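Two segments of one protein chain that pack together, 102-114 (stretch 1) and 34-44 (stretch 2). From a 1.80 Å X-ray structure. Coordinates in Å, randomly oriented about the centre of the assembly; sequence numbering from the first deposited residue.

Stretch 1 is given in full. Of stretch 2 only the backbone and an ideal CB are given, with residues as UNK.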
# COMPACT_ATOMS: atom_id res chain seq x y z
N HIS A 102 5.41 1.44 0.83
CA HIS A 102 5.43 1.75 -0.60
C HIS A 102 5.25 0.50 -1.47
O HIS A 102 5.41 -0.64 -1.03
CB HIS A 102 6.74 2.47 -0.96
CG HIS A 102 7.93 1.56 -0.98
ND1 HIS A 102 8.17 0.66 -1.99
CD2 HIS A 102 8.96 1.42 -0.11
CE1 HIS A 102 9.28 -0.02 -1.74
NE2 HIS A 102 9.78 0.43 -0.60
N CYS A 103 4.96 0.75 -2.74
CA CYS A 103 4.67 -0.27 -3.73
C CYS A 103 5.94 -0.79 -4.39
O CYS A 103 7.07 -0.37 -4.07
CB CYS A 103 3.74 0.27 -4.80
SG CYS A 103 4.62 1.30 -6.03
N GLY A 104 5.75 -1.69 -5.35
CA GLY A 104 6.82 -2.07 -6.24
C GLY A 104 6.94 -3.55 -6.52
O GLY A 104 8.03 -4.00 -6.92
N GLY A 105 5.87 -4.33 -6.33
CA GLY A 105 5.93 -5.76 -6.64
C GLY A 105 6.89 -6.54 -5.77
O GLY A 105 7.27 -7.67 -6.14
N TRP A 106 7.29 -5.98 -4.61
CA TRP A 106 8.29 -6.48 -3.66
C TRP A 106 9.73 -6.33 -4.16
O TRP A 106 10.67 -6.52 -3.38
CB TRP A 106 8.07 -7.95 -3.28
CG TRP A 106 6.72 -8.25 -2.73
CD1 TRP A 106 6.17 -7.76 -1.56
CD2 TRP A 106 5.75 -9.14 -3.29
NE1 TRP A 106 4.90 -8.28 -1.38
CE2 TRP A 106 4.62 -9.13 -2.43
CE3 TRP A 106 5.71 -9.93 -4.45
CZ2 TRP A 106 3.48 -9.89 -2.69
CZ3 TRP A 106 4.57 -10.68 -4.71
CH2 TRP A 106 3.46 -10.65 -3.83
N ALA A 107 9.91 -5.96 -5.43
CA ALA A 107 11.20 -5.95 -6.10
C ALA A 107 11.70 -4.55 -6.44
O ALA A 107 12.85 -4.42 -6.87
CB ALA A 107 11.14 -6.79 -7.39
N ILE A 108 10.88 -3.52 -6.27
CA ILE A 108 11.22 -2.16 -6.68
C ILE A 108 10.85 -1.21 -5.55
O ILE A 108 9.84 -1.42 -4.87
CB ILE A 108 10.47 -1.78 -7.97
CG1 ILE A 108 10.73 -2.80 -9.08
CG2 ILE A 108 10.78 -0.34 -8.40
CD1 ILE A 108 9.72 -2.71 -10.24
N GLY A 109 11.66 -0.17 -5.35
CA GLY A 109 11.19 1.05 -4.74
C GLY A 109 11.83 1.34 -3.40
O GLY A 109 12.59 0.55 -2.85
N ASN A 110 11.49 2.52 -2.89
CA ASN A 110 11.97 3.06 -1.63
C ASN A 110 11.07 4.25 -1.29
O ASN A 110 10.06 4.48 -1.96
CB ASN A 110 13.47 3.41 -1.71
CG ASN A 110 13.78 4.63 -2.58
OD1 ASN A 110 12.90 5.24 -3.20
ND2 ASN A 110 15.07 4.99 -2.62
N TYR A 111 11.44 5.01 -0.26
CA TYR A 111 10.63 6.16 0.18
C TYR A 111 10.40 7.21 -0.92
O TYR A 111 9.42 7.99 -0.84
CB TYR A 111 11.31 6.81 1.39
CG TYR A 111 12.51 7.61 0.94
CD1 TYR A 111 13.71 6.97 0.64
CD2 TYR A 111 12.44 8.99 0.75
CE1 TYR A 111 14.83 7.69 0.17
CE2 TYR A 111 13.55 9.72 0.30
CZ TYR A 111 14.73 9.06 0.02
OH TYR A 111 15.80 9.79 -0.43
N GLU A 112 11.25 7.26 -1.95
CA GLU A 112 11.11 8.31 -2.96
C GLU A 112 9.76 8.25 -3.65
O GLU A 112 9.16 9.30 -3.93
CB GLU A 112 12.22 8.20 -4.00
CG GLU A 112 13.57 8.59 -3.48
CD GLU A 112 14.66 8.32 -4.48
OE1 GLU A 112 14.64 8.97 -5.55
OE2 GLU A 112 15.52 7.45 -4.22
N MET A 113 9.22 7.04 -3.81
CA MET A 113 7.94 6.84 -4.49
C MET A 113 6.85 7.73 -3.94
O MET A 113 6.06 8.32 -4.69
CB MET A 113 7.52 5.38 -4.38
CG MET A 113 8.35 4.46 -5.25
SD MET A 113 7.98 2.76 -4.80
CE MET A 113 8.19 1.94 -6.38
N ASP A 114 6.76 7.83 -2.61
CA ASP A 114 5.61 8.52 -2.04
C ASP A 114 6.04 9.76 -1.29
O ASP A 114 5.22 10.36 -0.58
CB ASP A 114 4.81 7.57 -1.15
CG ASP A 114 4.44 6.29 -1.87
OD1 ASP A 114 3.59 6.35 -2.79
OD2 ASP A 114 5.03 5.23 -1.55
N UNK A 34 13.56 -6.36 -18.39
CA UNK A 34 14.20 -7.01 -17.23
C UNK A 34 14.07 -6.14 -15.99
O UNK A 34 13.71 -4.96 -16.06
CB UNK A 34 15.68 -7.30 -17.51
N UNK A 35 14.39 -6.74 -14.83
CA UNK A 35 14.20 -6.06 -13.56
C UNK A 35 14.93 -4.72 -13.51
O UNK A 35 14.38 -3.71 -13.03
CB UNK A 35 14.68 -6.96 -12.41
N UNK A 36 16.17 -4.68 -14.01
CA UNK A 36 16.93 -3.43 -13.95
C UNK A 36 16.25 -2.33 -14.75
O UNK A 36 16.26 -1.17 -14.33
CB UNK A 36 18.35 -3.65 -14.47
N UNK A 37 15.61 -2.68 -15.87
CA UNK A 37 14.89 -1.67 -16.65
C UNK A 37 13.64 -1.19 -15.92
O UNK A 37 13.28 -0.01 -16.03
CB UNK A 37 14.51 -2.23 -18.02
N UNK A 38 12.98 -2.06 -15.16
CA UNK A 38 11.80 -1.64 -14.40
C UNK A 38 12.19 -0.72 -13.24
O UNK A 38 11.54 0.32 -13.00
CB UNK A 38 11.05 -2.86 -13.87
N UNK A 39 13.24 -1.08 -12.50
CA UNK A 39 13.76 -0.20 -11.47
C UNK A 39 14.17 1.16 -12.06
O UNK A 39 13.84 2.22 -11.50
CB UNK A 39 14.95 -0.86 -10.77
N UNK A 40 14.88 1.13 -13.19
CA UNK A 40 15.31 2.38 -13.83
C UNK A 40 14.13 3.19 -14.31
O UNK A 40 14.19 4.42 -14.34
CB UNK A 40 16.25 2.09 -15.00
N UNK A 41 13.05 2.52 -14.74
CA UNK A 41 11.87 3.23 -15.23
C UNK A 41 11.21 4.00 -14.10
O UNK A 41 10.75 5.15 -14.28
CB UNK A 41 10.87 2.26 -15.86
N UNK A 42 11.10 3.36 -12.93
CA UNK A 42 10.57 4.08 -11.77
C UNK A 42 11.50 5.21 -11.36
O UNK A 42 11.04 6.31 -11.02
CB UNK A 42 10.36 3.12 -10.59
N UNK A 43 12.82 4.98 -11.41
CA UNK A 43 13.78 6.00 -10.97
C UNK A 43 13.85 7.19 -11.93
O UNK A 43 14.10 8.33 -11.51
CB UNK A 43 15.17 5.38 -10.82
N UNK A 44 13.65 6.96 -13.23
CA UNK A 44 13.96 7.95 -14.25
C UNK A 44 12.72 8.59 -14.84
O UNK A 44 12.80 9.72 -15.34
CB UNK A 44 14.79 7.31 -15.37

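Position 34 lies just before the helix, with its CB far from stretch 1. Proline or a capping residue would suit. It is Pro-34, at the N-cap position, and its O accepts the backbone bond from N of position 38.

Position 35 is in the first helical turn. Its CA-to-CB bond points sideways, and no atom of stretch 1 lies within 5.5 Å of the ideal CB. A longer apolar chain could still reach the methyl of Ala-107 and the side chain of Ile-108. Leucine, isoleucine or methionine would suit. It is Leu-35. Its CD1 lies 4.0 Å from Ala-107 CB and 4.2 Å from Ile-108 CG1.

Positions 36 and 37 are helical and out of reach. Many residues would fit. They are Glu-36 and Ala-37.

Position 38 points toward stretch 1. Its ideal CB is 3.9 Å from Ile-108 CD1, so the start of the side chain should be apolar; alanine, leucine or a long chain that turns off would do. It is Arg-38. Its CB packs on Ile-108 CD1 at 3.9 Å, while its end leads away to partners elsewhere in the structure.

Position 39 has the CA nearest Ile-108, 5.8 Å from CA to CA. The CB points sideways, 4.8 Å from Ile-108 CG2. The carbonyl O of Ala-107 offers an acceptor farther out, so a long donor such as arginine or lysine is attractive; glutamine is possible. It is Arg-39. Its NE and NH2 each donate to Ala-107 O at 2.9 Å, so one edge of the guanidinium grips a single oxygen. On the way, its CG passes 4.0 Å from Ile-108 CG1.

Positions 40 and 41 are out of reach and leave the choice open. They are Ala-40 and Phe-41.

Position 42 points toward an apolar pocket. Its ideal CB is 4.1 Å from Ile-108 CG2 and 4.9 Å from Met-113 CE, and the sulfur of Cys-103 lies deeper. A large apolar or aromatic residue fits. It is Trp-42. Met-113 CE sits over one ring face, 3.6 Å from Trp-42 CE3, in a CH-pi contact. Cys-103 SG approaches obliquely, 3.9 Å from Trp-42 CH2.

Position 43 points sideways, with the carboxylate of Glu-112 beyond. A basic or neutral polar residue might be expected. It is Asp-43. Its OD1 is 4.4 Å from Glu-112 OE1, and water 1 donates to both oxygens, weakly to Glu-112, bridging the like charges.

Position 44 is out of reach and tolerant. It is Glu-44.

Stretch 2 (34-44) PLEARRAFWDE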
# COMPACT_ATOMS: atom_id res chain seq x y z
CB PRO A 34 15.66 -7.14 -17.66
CG PRO A 34 15.87 -6.00 -18.63
CD PRO A 34 14.54 -5.74 -19.30
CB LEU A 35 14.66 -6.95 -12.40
CG LEU A 35 14.42 -6.34 -11.01
CD1 LEU A 35 12.99 -5.83 -10.84
CD2 LEU A 35 14.76 -7.36 -9.96
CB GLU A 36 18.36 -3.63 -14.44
CG GLU A 36 18.50 -3.99 -15.90
CD GLU A 36 18.60 -5.50 -16.13
OE1 GLU A 36 19.11 -5.88 -17.21
OE2 GLU A 36 18.16 -6.28 -15.24
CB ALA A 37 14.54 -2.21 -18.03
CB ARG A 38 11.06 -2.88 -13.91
CG ARG A 38 10.44 -3.70 -15.04
CD ARG A 38 10.14 -5.15 -14.63
NE ARG A 38 9.64 -5.94 -15.75
CZ ARG A 38 8.37 -5.96 -16.16
NH1 ARG A 38 7.44 -5.23 -15.55
NH2 ARG A 38 8.03 -6.72 -17.20
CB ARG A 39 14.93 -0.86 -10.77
CG ARG A 39 14.52 -2.05 -9.91
CD ARG A 39 15.72 -2.86 -9.36
NE ARG A 39 15.28 -3.78 -8.32
CZ ARG A 39 16.01 -4.78 -7.81
NH1 ARG A 39 17.25 -5.02 -8.25
NH2 ARG A 39 15.49 -5.55 -6.85
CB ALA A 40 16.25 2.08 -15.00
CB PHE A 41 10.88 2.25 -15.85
CG PHE A 41 9.63 2.91 -16.41
CD1 PHE A 41 9.71 3.77 -17.50
CD2 PHE A 41 8.39 2.67 -15.85
CE1 PHE A 41 8.58 4.38 -18.02
CE2 PHE A 41 7.24 3.28 -16.37
CZ PHE A 41 7.34 4.13 -17.45
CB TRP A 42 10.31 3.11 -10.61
CG TRP A 42 8.95 2.49 -10.76
CD1 TRP A 42 8.62 1.42 -11.53
CD2 TRP A 42 7.73 2.95 -10.16
NE1 TRP A 42 7.27 1.18 -11.44
CE2 TRP A 42 6.70 2.10 -10.59
CE3 TRP A 42 7.42 4.00 -9.28
CZ2 TRP A 42 5.38 2.26 -10.18
CZ3 TRP A 42 6.11 4.16 -8.88
CH2 TRP A 42 5.10 3.29 -9.33
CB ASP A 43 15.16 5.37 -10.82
CG ASP A 43 16.19 6.34 -10.29
OD1 ASP A 43 16.05 6.81 -9.14
OD2 ASP A 43 17.16 6.63 -11.04
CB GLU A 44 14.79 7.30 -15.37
CG GLU A 44 16.22 6.98 -14.93
CD GLU A 44 16.94 5.95 -15.80
OE1 GLU A 44 16.49 5.68 -16.94
OE2 GLU A 44 17.96 5.39 -15.34
O HOH W 1 14.17 6.93 -7.54
O HOH W 2 16.93 9.91 -7.83
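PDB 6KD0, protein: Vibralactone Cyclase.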